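Local coordinates for protein RNA-dependent RNA Polymerase (Bombyx mori cytoplasmic polyhedrosis virus, PDB 6TZ0) that synthesises viral RNA as an RNA-dependent polymerase, transcribing plus strands from the double-stranded genome and probably making the complementary minus strands as well, at residues Gly776-Gly781 against Glu861-Ala866; Leu837-Gly842 against Tyr900-Ala905. One frame throughout, in Å; residues are numbered along the deposited sequence.

Interaction 1 of 2, residues Gly776-Gly781 against Glu861-Ala866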
# COMPACT_ATOMS: atom_id res chain seq x y z
N GLY A 776 20.70 19.27 -23.15
CA GLY A 776 19.48 19.22 -23.93
C GLY A 776 18.25 19.00 -23.08
O GLY A 776 17.17 19.49 -23.39
N LEU A 777 18.42 18.29 -21.96
CA LEU A 777 17.35 18.15 -20.99
C LEU A 777 17.05 19.48 -20.29
O LEU A 777 15.90 19.77 -19.96
CB LEU A 777 17.73 17.05 -20.01
CG LEU A 777 16.84 16.57 -18.88
CD1 LEU A 777 16.95 15.08 -18.79
CD2 LEU A 777 17.39 17.15 -17.62
N LYS A 778 18.08 20.32 -20.10
CA LYS A 778 17.84 21.65 -19.57
C LYS A 778 17.07 22.51 -20.56
O LYS A 778 16.16 23.27 -20.18
CB LYS A 778 19.16 22.33 -19.18
CG LYS A 778 18.95 23.66 -18.45
CD LYS A 778 20.22 24.16 -17.77
CE LYS A 778 21.16 24.88 -18.72
NZ LYS A 778 20.64 26.23 -19.02
N MET A 779 17.39 22.39 -21.85
CA MET A 779 16.65 23.13 -22.86
C MET A 779 15.21 22.65 -22.98
O MET A 779 14.28 23.45 -23.16
CB MET A 779 17.36 23.04 -24.21
CG MET A 779 16.75 23.92 -25.28
SD MET A 779 17.72 23.96 -26.79
CE MET A 779 19.09 24.96 -26.24
N LEU A 780 15.00 21.34 -22.83
CA LEU A 780 13.65 20.77 -22.89
C LEU A 780 12.80 21.24 -21.72
O LEU A 780 11.62 21.58 -21.90
CB LEU A 780 13.74 19.25 -22.92
CG LEU A 780 12.45 18.47 -23.06
CD1 LEU A 780 11.80 18.81 -24.38
CD2 LEU A 780 12.77 17.01 -23.00
N GLY A 781 13.38 21.29 -20.52
CA GLY A 781 12.66 21.83 -19.38
C GLY A 781 12.39 23.32 -19.49
O GLY A 781 11.33 23.79 -19.05
N GLU A 861 24.06 28.32 -16.09
CA GLU A 861 23.90 27.61 -14.83
C GLU A 861 23.68 26.13 -15.08
O GLU A 861 22.79 25.74 -15.83
CB GLU A 861 22.75 28.20 -14.02
CG GLU A 861 22.99 29.62 -13.59
CD GLU A 861 21.87 30.17 -12.74
OE1 GLU A 861 20.87 29.46 -12.55
OE2 GLU A 861 22.00 31.31 -12.25
N SER A 862 24.51 25.31 -14.46
CA SER A 862 24.59 23.90 -14.78
C SER A 862 23.46 23.14 -14.10
O SER A 862 22.60 23.72 -13.42
CB SER A 862 25.96 23.35 -14.38
OG SER A 862 26.09 21.99 -14.72
N MET A 863 23.47 21.83 -14.25
CA MET A 863 22.42 21.00 -13.68
C MET A 863 22.62 20.74 -12.19
O MET A 863 21.81 20.03 -11.59
CB MET A 863 22.36 19.67 -14.43
CG MET A 863 22.09 19.86 -15.90
SD MET A 863 20.59 20.81 -16.15
CE MET A 863 19.39 19.64 -15.58
N PHE A 864 23.67 21.29 -11.59
CA PHE A 864 23.96 21.10 -10.18
C PHE A 864 23.85 22.40 -9.40
O PHE A 864 24.42 22.51 -8.31
CB PHE A 864 25.36 20.52 -10.00
CG PHE A 864 25.57 19.25 -10.73
CD1 PHE A 864 25.03 18.08 -10.28
CD2 PHE A 864 26.34 19.23 -11.87
CE1 PHE A 864 25.24 16.91 -10.95
CE2 PHE A 864 26.57 18.06 -12.55
CZ PHE A 864 26.01 16.90 -12.09
N THR A 865 23.14 23.39 -9.92
CA THR A 865 23.04 24.65 -9.22
C THR A 865 21.97 24.59 -8.14
O THR A 865 20.97 23.88 -8.26
CB THR A 865 22.77 25.80 -10.21
OG1 THR A 865 22.70 27.04 -9.50
CG2 THR A 865 21.48 25.59 -10.97
N ALA A 866 22.22 25.32 -7.06
CA ALA A 866 21.34 25.29 -5.91
C ALA A 866 20.09 26.12 -6.17
O ALA A 866 20.08 27.06 -6.97
CB ALA A 866 22.07 25.81 -4.67
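Lys778 lays its aliphatic chain against the thioether of Met863, with Lys778 CB 3.7 Å from Met863 SD and Lys778 CD at the same separation from that sulfur. The chain then passes the backbone of the facing segment: Lys778 CE lies 3.4 Å from Glu861 O, an approach of carbon to carbonyl oxygen that does not amount to a hydrogen bond. Bends at chi3 (82°) and chi4 (75°) curl the outer part of the lysine past that carbonyl, and its ammonium forms a salt bridge with Asp860, the residue just before the segment, and a cation-pi contact with Tyr848.

The contact sets one side of helix 774-786 against a loop that makes a type I beta turn from Ser862 to Thr865, shortly before strand 867-868. Met863, an inner residue of that turn, has a chain bent at both chi2 and chi3, and its end comes nearer the helix than its root does. Its methyl group CE meets Leu777 CD2 at 3.8 Å, the two side chains running obliquely to each other, and Ile764 of helix 754-766 touches both. Glu861 sends its carboxylate elsewhere, to salt bridges with Arg1188 and Lys871, while Gln1147 hydrogen-bonds the backbone oxygen of Met863.

Interaction 2 of 2, residues Leu837-Gly842 against Tyr900-Ala905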
# COMPACT_ATOMS: atom_id res chain seq x y z
N LEU A 837 10.71 32.28 -14.61
CA LEU A 837 11.28 30.94 -14.51
C LEU A 837 12.52 30.87 -13.64
O LEU A 837 12.87 29.79 -13.18
CB LEU A 837 11.62 30.41 -15.91
CG LEU A 837 10.47 30.08 -16.85
CD1 LEU A 837 11.00 29.76 -18.23
CD2 LEU A 837 9.71 28.91 -16.30
N PHE A 838 13.19 31.99 -13.39
CA PHE A 838 14.51 31.94 -12.79
C PHE A 838 14.55 32.63 -11.43
O PHE A 838 15.62 33.07 -11.00
CB PHE A 838 15.52 32.57 -13.74
CG PHE A 838 15.40 32.07 -15.15
CD1 PHE A 838 15.79 30.80 -15.49
CD2 PHE A 838 14.90 32.90 -16.13
CE1 PHE A 838 15.67 30.35 -16.79
CE2 PHE A 838 14.79 32.46 -17.44
CZ PHE A 838 15.18 31.18 -17.76
N MET A 839 13.43 32.73 -10.75
CA MET A 839 13.32 33.60 -9.59
C MET A 839 13.13 32.83 -8.30
O MET A 839 12.69 31.68 -8.30
CB MET A 839 12.16 34.59 -9.80
CG MET A 839 12.51 35.74 -10.73
SD MET A 839 13.72 36.87 -10.01
CE MET A 839 15.26 36.40 -10.81
N PRO A 840 13.51 33.43 -7.16
CA PRO A 840 13.13 32.87 -5.86
C PRO A 840 11.62 32.88 -5.70
O PRO A 840 10.97 33.90 -5.93
CB PRO A 840 13.81 33.80 -4.86
CG PRO A 840 14.91 34.41 -5.60
CD PRO A 840 14.44 34.56 -7.00
N ARG A 841 11.08 31.71 -5.35
CA ARG A 841 9.66 31.38 -5.27
C ARG A 841 8.94 31.52 -6.61
O ARG A 841 7.71 31.53 -6.65
CB ARG A 841 8.93 32.22 -4.20
CG ARG A 841 9.42 31.95 -2.80
CD ARG A 841 8.77 32.89 -1.80
NE ARG A 841 7.33 32.68 -1.72
CZ ARG A 841 6.75 31.79 -0.92
NH1 ARG A 841 5.42 31.68 -0.91
NH2 ARG A 841 7.48 31.03 -0.13
N GLY A 842 9.68 31.59 -7.71
CA GLY A 842 9.10 31.60 -9.03
C GLY A 842 9.26 30.24 -9.67
O GLY A 842 8.66 29.27 -9.22
N TYR A 900 15.00 43.35 -19.12
CA TYR A 900 14.81 41.91 -19.21
C TYR A 900 13.49 41.45 -18.61
O TYR A 900 13.10 40.30 -18.83
CB TYR A 900 15.93 41.16 -18.50
CG TYR A 900 17.26 41.11 -19.21
CD1 TYR A 900 17.46 40.26 -20.28
CD2 TYR A 900 18.33 41.88 -18.78
CE1 TYR A 900 18.68 40.19 -20.92
CE2 TYR A 900 19.55 41.82 -19.41
CZ TYR A 900 19.72 40.98 -20.47
OH TYR A 900 20.94 40.92 -21.10
N GLY A 901 12.80 42.30 -17.85
CA GLY A 901 11.51 41.93 -17.31
C GLY A 901 11.56 41.16 -16.02
O GLY A 901 10.62 40.42 -15.72
N PHE A 902 12.63 41.31 -15.23
CA PHE A 902 12.67 40.70 -13.91
C PHE A 902 11.74 41.39 -12.94
O PHE A 902 11.21 40.74 -12.02
CB PHE A 902 14.10 40.73 -13.36
CG PHE A 902 15.04 39.77 -14.03
CD1 PHE A 902 15.05 38.44 -13.69
CD2 PHE A 902 15.94 40.21 -14.99
CE1 PHE A 902 15.92 37.56 -14.28
CE2 PHE A 902 16.82 39.33 -15.58
CZ PHE A 902 16.81 38.00 -15.23
N THR A 903 11.52 42.69 -13.12
CA THR A 903 10.72 43.45 -12.18
C THR A 903 9.24 43.13 -12.29
O THR A 903 8.52 43.19 -11.28
CB THR A 903 10.98 44.95 -12.36
OG1 THR A 903 10.18 45.70 -11.45
CG2 THR A 903 10.70 45.38 -13.78
N GLY A 904 8.77 42.72 -13.47
CA GLY A 904 7.41 42.24 -13.59
C GLY A 904 7.21 40.91 -12.89
O GLY A 904 6.18 40.67 -12.26
N ALA A 905 8.22 40.04 -12.97
CA ALA A 905 8.15 38.75 -12.28
C ALA A 905 8.19 38.94 -10.76
O ALA A 905 7.46 38.26 -10.03
CB ALA A 905 9.31 37.87 -12.72
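The backbones come nearest at Met839 and Ala905, whose CA atoms are 7.8 Å apart, where a loop faces the first turn of helix 902-911. No hydrogen bond joins the two segments, and Met839 carries the contact. Its CG sits beside the backbone N, and turns at chi2 (-69°) and chi3 (101°) fold the chain so that its methyl end meets the phenyl ring of Phe902. Met839 CE is 3.5 Å from Phe902 CD1 and 3.7 Å from Phe902 CE1 in an oblique approach to the ring, with the two side chains crossing at about a right angle. Nearer its root, Met839 CG lies 4.3 Å from Ala905 CB, so the methionine spans residues about one helical turn apart. Phe850 packs edge-to-face with Phe902, and Met839 also touches Leu906 of the same helix as Phe902.

Met839 opens a type II beta turn closed by the bond from Gly842 N to Met839 O (3.1 Å). In the other segment, Gly901, with positive phi, is the C-prime residue of a Schellman motif ending helix 894-899 and also the N-cap of helix 902-911, a combination characteristic of a tight helix-to-helix junction.

How the interactions relate
Both interactions are buried and lie away from the annotated nucleotide and metal sites, with centres about 17 Å apart. Their segments alternate along the chain: 837-842 and 861-866 belong to the same long connection between strands 827-831 and 867-868, which meets helix 774-786 in interaction 1 and helix 902-911 in interaction 2. Helix 774-786 also joins the two places, since its Phe782 touches Leu837 and Phe838. Each illustrates a methionine fitting an irregular loop to a helix. Interaction 1, buried throughout, has charged side chains whose salt bridges go to residues outside its segments; interaction 2 is aliphatic and aromatic, its loop reaching the surface at Arg841.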